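Local coordinates for hypothetical protein NE0471 (Nitrosomonas europaea, PDB 2AUW), which is of unknown function, carries a DUF2442 domain and may bind DNA, at residues L46-R57 with E68-R76. Sequence-based numbering, arbitrary orientation.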
loop_
_atom_site.group_PDB
_atom_site.type_symbol
_atom_site.label_atom_id
_atom_site.label_comp_id
_atom_site.label_asym_id
_atom_site.label_seq_id
_atom_site.Cartn_x
_atom_site.Cartn_y
_atom_site.Cartn_z
ATOM N N LEU B 46 33.244 14.855 -4.341
ATOM C CA LEU B 46 32.437 15.484 -5.400
ATOM C C LEU B 46 33.055 16.705 -6.087
ATOM O O LEU B 46 32.410 17.323 -6.948
ATOM C CB LEU B 46 31.017 15.807 -4.876
ATOM C CG LEU B 46 30.244 14.565 -4.418
ATOM C CD1 LEU B 46 28.819 14.907 -3.993
ATOM C CD2 LEU B 46 30.237 13.489 -5.493
ATOM N N ALA B 47 34.296 17.041 -5.719
ATOM C CA ALA B 47 34.976 18.231 -6.233
ATOM C C ALA B 47 35.050 18.330 -7.766
ATOM O O ALA B 47 34.862 19.404 -8.311
ATOM C CB ALA B 47 36.368 18.378 -5.606
ATOM N N PRO B 48 35.313 17.210 -8.462
ATOM C CA PRO B 48 35.321 17.281 -9.941
ATOM C C PRO B 48 34.029 17.798 -10.569
ATOM O O PRO B 48 34.069 18.370 -11.660
ATOM C CB PRO B 48 35.567 15.834 -10.359
ATOM C CG PRO B 48 36.305 15.233 -9.224
ATOM C CD PRO B 48 35.653 15.855 -7.991
ATOM N N ILE B 49 32.898 17.626 -9.874
ATOM C CA ILE B 49 31.604 18.124 -10.368
ATOM C C ILE B 49 31.513 19.642 -10.341
ATOM O O ILE B 49 30.711 20.236 -11.068
ATOM C CB ILE B 49 30.394 17.419 -9.658
ATOM C CG1 ILE B 49 30.469 15.913 -9.921
ATOM C CG2 ILE B 49 29.073 17.957 -10.211
ATOM C CD1 ILE B 49 29.742 15.032 -8.941
ATOM N N LEU B 50 32.373 20.276 -9.541
ATOM C CA LEU B 50 32.407 21.736 -9.421
ATOM C C LEU B 50 32.897 22.455 -10.698
ATOM O O LEU B 50 32.640 23.653 -10.893
ATOM C CB LEU B 50 33.234 22.161 -8.188
ATOM C CG LEU B 50 32.670 21.866 -6.786
ATOM C CD1 LEU B 50 33.726 22.224 -5.723
ATOM C CD2 LEU B 50 31.405 22.682 -6.542
ATOM N N ASP B 51 33.581 21.713 -11.564
ATOM C CA ASP B 51 33.955 22.196 -12.892
ATOM C C ASP B 51 32.692 22.389 -13.712
ATOM O O ASP B 51 31.902 21.444 -13.839
ATOM C CB ASP B 51 34.834 21.155 -13.576
ATOM C CG ASP B 51 35.471 21.667 -14.882
ATOM O OD1 ASP B 51 35.110 22.756 -15.403
ATOM O OD2 ASP B 51 36.373 20.963 -15.374
ATOM N N PRO B 52 32.483 23.606 -14.262
ATOM C CA PRO B 52 31.251 23.903 -15.010
ATOM C C PRO B 52 30.944 22.951 -16.178
ATOM O O PRO B 52 29.767 22.735 -16.491
ATOM C CB PRO B 52 31.469 25.330 -15.508
ATOM C CG PRO B 52 32.503 25.927 -14.537
ATOM C CD PRO B 52 33.395 24.771 -14.199
ATOM N N GLU B 53 31.993 22.402 -16.788
ATOM C CA GLU B 53 31.865 21.451 -17.895
ATOM C C GLU B 53 31.364 20.103 -17.388
ATOM O O GLU B 53 30.505 19.471 -18.008
ATOM C CB GLU B 53 33.207 21.279 -18.615
ATOM C CG GLU B 53 33.805 22.579 -19.143
ATOM C CD GLU B 53 34.866 22.345 -20.208
ATOM O OE1 GLU B 53 34.622 22.742 -21.368
ATOM O OE2 GLU B 53 35.927 21.757 -19.889
ATOM N N ALA B 54 31.890 19.684 -16.241
ATOM C CA ALA B 54 31.513 18.426 -15.627
ATOM C C ALA B 54 30.077 18.523 -15.104
ATOM O O ALA B 54 29.279 17.632 -15.356
ATOM C CB ALA B 54 32.497 18.035 -14.529
ATOM N N PHE B 55 29.742 19.634 -14.441
ATOM C CA PHE B 55 28.398 19.857 -13.878
ATOM C C PHE B 55 27.308 19.756 -14.948
ATOM O O PHE B 55 26.236 19.190 -14.712
ATOM C CB PHE B 55 28.326 21.236 -13.209
ATOM C CG PHE B 55 26.970 21.568 -12.649
ATOM C CD1 PHE B 55 26.554 21.008 -11.443
ATOM C CD2 PHE B 55 26.117 22.444 -13.327
ATOM C CE1 PHE B 55 25.287 21.302 -10.920
ATOM C CE2 PHE B 55 24.870 22.752 -12.822
ATOM C CZ PHE B 55 24.455 22.175 -11.594
ATOM N N ALA B 56 27.598 20.323 -16.122
ATOM C CA ALA B 56 26.693 20.302 -17.275
ATOM C C ALA B 56 26.292 18.908 -17.754
ATOM O O ALA B 56 25.326 18.773 -18.510
ATOM C CB ALA B 56 27.334 21.090 -18.449
ATOM N N ARG B 57 27.039 17.894 -17.341
ATOM C CA ARG B 57 26.779 16.522 -17.779
ATOM C C ARG B 57 25.882 15.711 -16.828
ATOM O O ARG B 57 25.883 14.483 -16.879
ATOM C CB ARG B 57 28.096 15.783 -18.049
ATOM C CG ARG B 57 28.971 16.463 -19.113
ATOM C CD ARG B 57 30.128 15.565 -19.536
ATOM N NE ARG B 57 31.338 15.804 -18.742
ATOM C CZ ARG B 57 32.341 16.607 -19.107
ATOM N NH1 ARG B 57 33.387 16.757 -18.300
ATOM N NH2 ARG B 57 32.303 17.262 -20.269
ATOM N N GLU B 68 22.821 12.063 -11.380
ATOM C CA GLU B 68 24.169 11.569 -11.528
ATOM C C GLU B 68 25.000 12.445 -12.464
ATOM O O GLU B 68 24.470 13.054 -13.391
ATOM C CB GLU B 68 24.139 10.124 -12.050
ATOM C CG GLU B 68 25.525 9.584 -12.402
ATOM C CD GLU B 68 25.446 8.153 -12.836
ATOM O OE1 GLU B 68 25.510 7.277 -11.947
ATOM O OE2 GLU B 68 25.307 7.918 -14.058
ATOM N N TRP B 69 26.298 12.504 -12.188
ATOM C CA TRP B 69 27.269 13.164 -13.058
ATOM C C TRP B 69 28.259 12.072 -13.412
ATOM O O TRP B 69 28.387 11.717 -14.579
ATOM C CB TRP B 69 27.987 14.338 -12.377
ATOM C CG TRP B 69 27.133 15.560 -12.160
ATOM C CD1 TRP B 69 27.049 16.652 -12.958
ATOM C CD2 TRP B 69 26.246 15.794 -11.057
ATOM N NE1 TRP B 69 26.185 17.577 -12.417
ATOM C CE2 TRP B 69 25.653 17.052 -11.258
ATOM C CE3 TRP B 69 25.905 15.054 -9.907
ATOM C CZ2 TRP B 69 24.737 17.595 -10.361
ATOM C CZ3 TRP B 69 24.961 15.584 -9.027
ATOM C CH2 TRP B 69 24.405 16.845 -9.245
ATOM N N PHE B 70 28.923 11.519 -12.401
ATOM C CA PHE B 70 29.790 10.349 -12.603
ATOM C C PHE B 70 29.242 9.051 -11.999
ATOM O O PHE B 70 29.243 8.018 -12.662
ATOM C CB PHE B 70 31.227 10.618 -12.122
ATOM C CG PHE B 70 31.834 11.874 -12.683
ATOM C CD1 PHE B 70 31.997 13.000 -11.882
ATOM C CD2 PHE B 70 32.254 11.928 -14.019
ATOM C CE1 PHE B 70 32.554 14.170 -12.395
ATOM C CE2 PHE B 70 32.822 13.094 -14.551
ATOM C CZ PHE B 70 32.971 14.222 -13.735
ATOM N N ASP B 71 28.768 9.100 -10.752
ATOM C CA ASP B 71 28.335 7.884 -10.056
ATOM C C ASP B 71 27.241 8.116 -9.002
ATOM O O ASP B 71 27.546 8.413 -7.833
ATOM C CB ASP B 71 29.529 7.180 -9.400
ATOM C CG ASP B 71 29.150 5.850 -8.772
ATOM O OD1 ASP B 71 28.123 5.248 -9.177
ATOM O OD2 ASP B 71 29.875 5.406 -7.863
ATOM N N THR B 72 25.984 7.955 -9.425
ATOM C CA THR B 72 24.828 7.956 -8.521
ATOM C C THR B 72 24.994 8.905 -7.299
ATOM O O THR B 72 24.816 8.493 -6.150
ATOM C CB THR B 72 24.545 6.518 -8.012
ATOM O OG1 THR B 72 25.728 6.002 -7.386
ATOM C CG2 THR B 72 24.144 5.598 -9.161
ATOM N N GLU B 73 25.325 10.163 -7.549
ATOM C CA GLU B 73 25.718 11.060 -6.452
ATOM C C GLU B 73 24.572 11.408 -5.505
ATOM O O GLU B 73 24.747 11.325 -4.276
ATOM C CB GLU B 73 26.398 12.332 -6.960
ATOM C CG GLU B 73 27.824 12.099 -7.489
ATOM C CD GLU B 73 27.855 11.619 -8.941
ATOM O OE1 GLU B 73 28.955 11.500 -9.507
ATOM O OE2 GLU B 73 26.774 11.362 -9.505
ATOM N N PHE B 74 23.417 11.807 -6.047
ATOM C CA PHE B 74 22.303 12.199 -5.145
ATOM C C PHE B 74 21.015 11.434 -5.392
ATOM O O PHE B 74 20.471 11.515 -6.491
ATOM C CB PHE B 74 21.992 13.680 -5.266
ATOM C CG PHE B 74 23.168 14.577 -5.039
ATOM C CD1 PHE B 74 23.471 15.569 -5.953
ATOM C CD2 PHE B 74 23.951 14.445 -3.901
ATOM C CE1 PHE B 74 24.554 16.421 -5.755
ATOM C CE2 PHE B 74 25.049 15.290 -3.685
ATOM C CZ PHE B 74 25.348 16.282 -4.611
ATOM N N GLY B 75 20.509 10.754 -4.355
ATOM C CA GLY B 75 19.211 10.058 -4.432
ATOM C C GLY B 75 18.095 11.011 -4.840
ATOM O O GLY B 75 18.072 12.172 -4.399
ATOM N N ARG B 76 17.179 10.549 -5.704
ATOM C CA ARG B 76 16.109 11.451 -6.186
ATOM C C ARG B 76 15.261 11.975 -5.021
ATOM O O ARG B 76 14.851 13.128 -5.029
ATOM C CB ARG B 76 15.230 10.798 -7.279
ATOM C CG ARG B 76 14.371 9.666 -6.780
ATOM C CD ARG B 76 13.566 9.118 -7.917
ATOM N NE ARG B 76 12.241 8.613 -7.529
ATOM C CZ ARG B 76 12.012 7.425 -6.962
ATOM N NH1 ARG B 76 10.761 7.053 -6.667
ATOM N NH2 ARG B 76 13.029 6.618 -6.668
#
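Arg57 and Trp69 bring the backbones of 46-57 and 68-76 nearest at one end, CA to CA 5.8 Å, while Leu46 and Glu73 stand 8.1 Å apart between the same atoms at the other. Segment 46-57 runs through helical turns into the short helix 52-55; segment 68-76 is an irregular loop leading from strand 67-68 to helix 76-86. Trp69 makes the largest single contribution. With Ile49 CG1 beside the backbone N (chi1 -60°), CG2 is left to lie over one face of the indole, 3.5 Å from the centroid of the five-membered ring and almost exactly on its normal, a CH-pi contact. At the indole edge, NE1 of Trp69 gives a weak, bent hydrogen bond to Phe55 O (2.8 Å). The Phe55 ring lies alongside, its plane 29° from that of the indole but slid so far that they barely overlap. In this part of the DUF2442 region, Leu22 of the three-stranded antiparallel sheet touches both Phe55 and Trp69, and helix 37-42 packs on Ile49 and Phe74 through Leu40. Replacing Trp69 by an alanine would remove the indole and is likely to leave Ile49 CG2 without its aromatic face, Phe55 O without this donor and a gap between helix and loop. Ile49 CG1 runs past Phe70, 3.7 Å from its CE1, and Pro48 and Ala54 also meet this ring through their CB atoms. Bent at chi2 (84°), Glu73 turns its carboxylate back into the loop: OE1 accepts from Phe70 N and Asp71 N, and OE2 takes Trp69 N at 3.0 Å from above the carboxylate plane. The carboxylate thus ties down three successive backbone N-H groups. Leu46 straddles the next two residues, CD2 against Glu73 CG and CD1 3.8 Å from Phe74 CZ.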